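Local coordinates for protein PT26-6P (Thermococcus sp., PDB 2WB7) that is of unknown function but is encoded by a mobile extrachromosomal element of Euryarchaea and joins two immunoglobulin-like domains to a helical domain, at residues Thr350-Ala355 with Asn500-Gln505; Ser382-Thr387 with Tyr491-Arg496. All blocks are in the same frame, centred on the assembly; numbering follows the deposited sequence.

How the contacts relate
Both contacts join the second immunoglobulin-like domain to the helical domain, and their centres lie about 10 Å apart. Contact 1 is buried: the start of strand 350-364 meets the turn before helix 503-523 and its first residues through carboxylates and an imidazole. Contact 2 is only partly buried: the loop following strand 370-379 lies on the preceding helix, 471-499, through an asparagine amide bonded to a backbone N-H, an arginine and a bridging water. Along the chain, contact 2 is nested inside the loop closed by contact 1. They meet directly, since R496 NH1 of contact 2 lies 3.1 Å from L351 O of contact 1, a probable hydrogen bond, and Y353 packs on V383.

Contact 1: Thr350-Ala355 with Asn500-Gln505; sequences TLDYHA and NGDLEQ
A helix N-cap meets a classic beta bulge here: D502 precedes helix 503-523, while L351 and D352, at the start of strand 350-364, both face V313 of the neighbouring strand. The cap is a bond from Q505 N to D502 OD1, 3.1 Å long with an N-H...O angle of 164°. D502 CG stands anti to its backbone N, so the other oxygen reaches the strand: H354 NE2 donates to D502 OD2 at 2.7 Å. That bond is nearly straight (169°) and lies in the imidazole plane, but arrives from above the carboxylate plane. A second carboxylate crosses obliquely, D352 OD1 lying 2.6 Å from D502 OD2 with the two planes 63° apart. Beside this polar group L351 crosses N500 and D502 obliquely: its CD2 rests on D502 CB at 3.6 Å, its CD1 on N500 CB at 3.8 Å. The extended side chain of Q505 comes tip to tip with D352. An alanine here, without the D502 carboxylate that takes both Q505 N and H354 NE2, would probably loosen the helix start and its hold on the strand. The other ring nitrogen, H354 ND1, is bonded to E378 OE2. An imidazole bonded to carboxylates at both nitrogens is likely to favour its charged form, and two neighbouring acids in a buried site may shift the ionisation of one.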
loop_
_atom_site.group_PDB
_atom_site.type_symbol
_atom_site.label_atom_id
_atom_site.label_comp_id
_atom_site.label_asym_id
_atom_site.label_seq_id
_atom_site.Cartn_x
_atom_site.Cartn_y
_atom_site.Cartn_z
ATOM N N THR A 350 -6.211 -24.312 -13.936
ATOM C CA THR A 350 -5.680 -22.978 -13.722
ATOM C C THR A 350 -6.736 -21.915 -14.012
ATOM O O THR A 350 -7.319 -21.891 -15.097
ATOM C CB THR A 350 -4.445 -22.749 -14.609
ATOM O OG1 THR A 350 -3.402 -23.653 -14.209
ATOM C CG2 THR A 350 -3.958 -21.314 -14.500
ATOM N N LEU A 351 -6.986 -21.040 -13.044
ATOM C CA LEU A 351 -7.930 -19.935 -13.238
ATOM C C LEU A 351 -7.223 -18.643 -13.652
ATOM O O LEU A 351 -7.567 -18.026 -14.660
ATOM C CB LEU A 351 -8.717 -19.671 -11.955
ATOM C CG LEU A 351 -9.747 -18.535 -12.072
ATOM C CD1 LEU A 351 -10.915 -18.968 -12.939
ATOM C CD2 LEU A 351 -10.248 -18.069 -10.728
ATOM N N ASP A 352 -6.249 -18.225 -12.846
ATOM C CA ASP A 352 -5.471 -17.036 -13.129
ATOM C C ASP A 352 -4.295 -16.987 -12.172
ATOM O O ASP A 352 -4.065 -17.937 -11.431
ATOM C CB ASP A 352 -6.333 -15.786 -12.973
ATOM C CG ASP A 352 -6.818 -15.561 -11.528
ATOM O OD1 ASP A 352 -8.000 -15.202 -11.344
ATOM O OD2 ASP A 352 -6.023 -15.717 -10.574
ATOM N N TYR A 353 -3.557 -15.883 -12.191
ATOM C CA TYR A 353 -2.444 -15.682 -11.282
ATOM C C TYR A 353 -2.547 -14.320 -10.584
ATOM O O TYR A 353 -3.099 -13.368 -11.135
ATOM C CB TYR A 353 -1.126 -15.716 -12.047
ATOM C CG TYR A 353 -0.678 -17.064 -12.544
ATOM C CD1 TYR A 353 -1.315 -17.689 -13.608
ATOM C CD2 TYR A 353 0.419 -17.687 -11.983
ATOM C CE1 TYR A 353 -0.879 -18.918 -14.074
ATOM C CE2 TYR A 353 0.858 -18.903 -12.437
ATOM C CZ TYR A 353 0.203 -19.517 -13.476
ATOM O OH TYR A 353 0.659 -20.728 -13.912
ATOM N N HIS A 354 -1.992 -14.242 -9.376
ATOM C CA HIS A 354 -1.857 -12.995 -8.640
ATOM C C HIS A 354 -0.373 -12.730 -8.412
ATOM O O HIS A 354 0.438 -13.666 -8.334
ATOM C CB HIS A 354 -2.550 -13.101 -7.284
ATOM C CG HIS A 354 -4.044 -13.033 -7.348
ATOM N ND1 HIS A 354 -4.783 -12.154 -6.577
ATOM C CD2 HIS A 354 -4.938 -13.736 -8.082
ATOM C CE1 HIS A 354 -6.069 -12.313 -6.842
ATOM N NE2 HIS A 354 -6.191 -13.272 -7.746
ATOM N N ALA A 355 -0.003 -11.458 -8.315
ATOM C CA ALA A 355 1.372 -11.102 -8.007
ATOM C C ALA A 355 1.355 -10.551 -6.599
ATOM O O ALA A 355 0.415 -9.843 -6.228
ATOM C CB ALA A 355 1.897 -10.063 -8.991
ATOM N N ASN A 500 -15.446 -18.944 -10.058
ATOM C CA ASN A 500 -14.479 -19.933 -9.572
ATOM C C ASN A 500 -13.614 -19.523 -8.406
ATOM O O ASN A 500 -12.535 -20.081 -8.217
ATOM C CB ASN A 500 -13.578 -20.424 -10.689
ATOM C CG ASN A 500 -14.350 -21.082 -11.783
ATOM O OD1 ASN A 500 -15.108 -20.419 -12.487
ATOM N ND2 ASN A 500 -14.188 -22.403 -11.927
ATOM N N GLY A 501 -14.080 -18.563 -7.620
ATOM C CA GLY A 501 -13.416 -18.266 -6.364
ATOM C C GLY A 501 -12.367 -17.174 -6.400
ATOM O O GLY A 501 -11.512 -17.107 -5.519
ATOM N N ASP A 502 -12.425 -16.302 -7.395
ATOM C CA ASP A 502 -11.560 -15.143 -7.388
ATOM C C ASP A 502 -12.352 -13.899 -7.686
ATOM O O ASP A 502 -12.225 -13.311 -8.751
ATOM C CB ASP A 502 -10.443 -15.300 -8.406
ATOM C CG ASP A 502 -9.358 -14.263 -8.235
ATOM O OD1 ASP A 502 -9.565 -13.338 -7.422
ATOM O OD2 ASP A 502 -8.309 -14.370 -8.919
ATOM N N LEU A 503 -13.166 -13.488 -6.731
ATOM C CA LEU A 503 -14.019 -12.332 -6.924
ATOM C C LEU A 503 -13.223 -11.025 -6.921
ATOM O O LEU A 503 -13.643 -10.027 -7.522
ATOM C CB LEU A 503 -15.100 -12.321 -5.852
ATOM C CG LEU A 503 -16.056 -11.138 -5.861
ATOM C CD1 LEU A 503 -16.670 -10.854 -7.272
ATOM C CD2 LEU A 503 -17.135 -11.377 -4.784
ATOM N N GLU A 504 -12.073 -11.021 -6.254
ATOM C CA GLU A 504 -11.253 -9.814 -6.218
ATOM C C GLU A 504 -10.781 -9.478 -7.613
ATOM O O GLU A 504 -11.026 -8.380 -8.104
ATOM C CB GLU A 504 -10.049 -9.979 -5.304
ATOM C CG GLU A 504 -10.395 -10.387 -3.868
ATOM C CD GLU A 504 -10.345 -11.917 -3.627
ATOM O OE1 GLU A 504 -10.331 -12.698 -4.620
ATOM O OE2 GLU A 504 -10.330 -12.334 -2.436
ATOM N N GLN A 505 -10.091 -10.419 -8.257
ATOM C CA GLN A 505 -9.603 -10.166 -9.612
ATOM C C GLN A 505 -10.757 -9.937 -10.602
ATOM O O GLN A 505 -10.619 -9.188 -11.573
ATOM C CB GLN A 505 -8.646 -11.261 -10.091
ATOM C CG GLN A 505 -7.866 -10.844 -11.334
ATOM C CD GLN A 505 -6.669 -11.725 -11.619
ATOM O OE1 GLN A 505 -5.673 -11.724 -10.877
ATOM N NE2 GLN A 505 -6.745 -12.473 -12.717
#

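Contact 2: Ser382-Thr387 with Tyr491-Arg496; sequences SVLSNT and YVNAAR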
loop_
_atom_site.group_PDB
_atom_site.type_symbol
_atom_site.label_atom_id
_atom_site.label_comp_id
_atom_site.label_asym_id
_atom_site.label_seq_id
_atom_site.Cartn_x
_atom_site.Cartn_y
_atom_site.Cartn_z
ATOM N N SER A 382 -4.348 -8.207 -13.660
ATOM C CA SER A 382 -5.320 -9.241 -13.950
ATOM C C SER A 382 -4.761 -10.100 -15.073
ATOM O O SER A 382 -4.202 -9.579 -16.047
ATOM C CB SER A 382 -6.639 -8.633 -14.383
ATOM O OG SER A 382 -7.485 -9.651 -14.888
ATOM N N VAL A 383 -4.884 -11.412 -14.930
ATOM C CA VAL A 383 -4.423 -12.294 -15.981
ATOM C C VAL A 383 -5.610 -12.736 -16.805
ATOM O O VAL A 383 -6.531 -13.334 -16.282
ATOM C CB VAL A 383 -3.701 -13.490 -15.428
ATOM C CG1 VAL A 383 -3.290 -14.382 -16.567
ATOM C CG2 VAL A 383 -2.484 -13.034 -14.598
ATOM N N LEU A 384 -5.602 -12.406 -18.085
ATOM C CA LEU A 384 -6.730 -12.716 -18.968
ATOM C C LEU A 384 -6.550 -14.065 -19.649
ATOM O O LEU A 384 -5.425 -14.563 -19.784
ATOM C CB LEU A 384 -6.887 -11.637 -20.040
ATOM C CG LEU A 384 -7.079 -10.217 -19.525
ATOM C CD1 LEU A 384 -6.872 -9.256 -20.633
ATOM C CD2 LEU A 384 -8.455 -10.049 -18.944
ATOM N N SER A 385 -7.660 -14.651 -20.091
ATOM C CA SER A 385 -7.611 -15.879 -20.897
ATOM C C SER A 385 -7.880 -15.533 -22.361
ATOM O O SER A 385 -8.457 -14.486 -22.657
ATOM C CB SER A 385 -8.643 -16.886 -20.399
ATOM O OG SER A 385 -9.955 -16.431 -20.684
ATOM N N ASN A 386 -7.469 -16.401 -23.280
ATOM C CA ASN A 386 -7.703 -16.128 -24.691
ATOM C C ASN A 386 -9.189 -16.144 -25.048
ATOM O O ASN A 386 -9.838 -17.171 -24.963
ATOM C CB ASN A 386 -6.932 -17.097 -25.592
ATOM C CG ASN A 386 -7.075 -16.743 -27.077
ATOM O OD1 ASN A 386 -7.820 -15.821 -27.438
ATOM N ND2 ASN A 386 -6.364 -17.468 -27.936
ATOM N N THR A 387 -9.722 -15.002 -25.452
ATOM C CA THR A 387 -11.125 -14.926 -25.824
ATOM C C THR A 387 -11.378 -14.912 -27.344
ATOM O O THR A 387 -12.529 -14.844 -27.781
ATOM C CB THR A 387 -11.804 -13.717 -25.165
ATOM O OG1 THR A 387 -10.943 -12.572 -25.261
ATOM C CG2 THR A 387 -12.046 -14.008 -23.709
ATOM N N TYR A 491 -15.663 -8.571 -19.278
ATOM C CA TYR A 491 -16.828 -9.068 -18.531
ATOM C C TYR A 491 -16.834 -10.578 -18.434
ATOM O O TYR A 491 -17.167 -11.156 -17.397
ATOM C CB TYR A 491 -18.138 -8.581 -19.149
ATOM C CG TYR A 491 -18.586 -7.248 -18.596
ATOM C CD1 TYR A 491 -18.944 -6.222 -19.436
ATOM C CD2 TYR A 491 -18.625 -7.020 -17.221
ATOM C CE1 TYR A 491 -19.345 -5.013 -18.947
ATOM C CE2 TYR A 491 -19.022 -5.811 -16.714
ATOM C CZ TYR A 491 -19.385 -4.808 -17.588
ATOM O OH TYR A 491 -19.773 -3.584 -17.111
ATOM N N VAL A 492 -16.421 -11.214 -19.518
ATOM C CA VAL A 492 -16.398 -12.656 -19.581
ATOM C C VAL A 492 -15.299 -13.210 -18.684
ATOM O O VAL A 492 -15.514 -14.192 -17.943
ATOM C CB VAL A 492 -16.174 -13.135 -21.011
ATOM C CG1 VAL A 492 -15.528 -14.511 -20.997
ATOM C CG2 VAL A 492 -17.511 -13.112 -21.803
ATOM N N ASN A 493 -14.117 -12.592 -18.745
ATOM C CA ASN A 493 -13.085 -12.881 -17.764
ATOM C C ASN A 493 -13.625 -12.708 -16.342
ATOM O O ASN A 493 -13.421 -13.569 -15.484
ATOM C CB ASN A 493 -11.863 -11.997 -17.984
ATOM C CG ASN A 493 -10.945 -12.530 -19.072
ATOM O OD1 ASN A 493 -10.066 -13.356 -18.816
ATOM N ND2 ASN A 493 -11.140 -12.056 -20.290
ATOM N N ALA A 494 -14.334 -11.607 -16.108
ATOM C CA ALA A 494 -14.841 -11.311 -14.772
ATOM C C ALA A 494 -15.820 -12.398 -14.264
ATOM O O ALA A 494 -15.652 -12.961 -13.158
ATOM C CB ALA A 494 -15.484 -9.936 -14.736
ATOM N N ALA A 495 -16.829 -12.705 -15.077
ATOM C CA ALA A 495 -17.783 -13.736 -14.710
ATOM C C ALA A 495 -17.080 -15.050 -14.393
ATOM O O ALA A 495 -17.366 -15.686 -13.393
ATOM C CB ALA A 495 -18.802 -13.920 -15.814
ATOM N N ARG A 496 -16.144 -15.435 -15.249
ATOM C CA ARG A 496 -15.420 -16.692 -15.093
ATOM C C ARG A 496 -14.634 -16.746 -13.787
ATOM O O ARG A 496 -14.609 -17.772 -13.103
ATOM C CB ARG A 496 -14.484 -16.916 -16.282
ATOM C CG ARG A 496 -13.673 -18.217 -16.220
ATOM C CD ARG A 496 -12.699 -18.382 -17.411
ATOM N NE ARG A 496 -11.719 -17.294 -17.505
ATOM C CZ ARG A 496 -10.488 -17.339 -16.996
ATOM N NH1 ARG A 496 -10.071 -18.431 -16.362
ATOM N NH2 ARG A 496 -9.677 -16.286 -17.123
HETATM O O HOH W 1 -9.376 -11.949 -23.026
#
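Residues 382-387 run as an irregular, largely extended segment past one face of the helical turn 491-496, closest in backbone at L384 and N493, whose CA atoms are 6.5 Å apart. The segment belongs to the loop that leads from strand 370-379 of the immunoglobulin-like domain into helix 393-404, and a side-chain-to-backbone bond fastens it to helix 471-499. N493 CG, anti to its carbonyl carbon, puts the amide against the loop, where S385 N donates to N493 OD1 at 3.0 Å. The N-H...O angle is 161°, and the donor sits in the carbonyl plane on a lone pair, at a C=O...N angle of 140°. From one turn further on, R496 NH2 adds a weak bond to the same N493 OD1 at 3.4 Å. A bend at chi3 (59°) lays the guanidinium beside S385, whose CB covers one face and approaches R496 NH2 to 3.5 Å; the other terminal nitrogen, NH1, turns to the strand of contact 1. L384 crosses the amide at about a right angle, its CD2 lying 3.5 Å from N493 CG. The other end of the amide, N493 ND2, is held by D489 O within its own helix. N493 ND2 also donates, at 3.3 Å, to a water O that in turn donates to S385 O at 2.7 Å and lies 2.8 Å from T387 OG1.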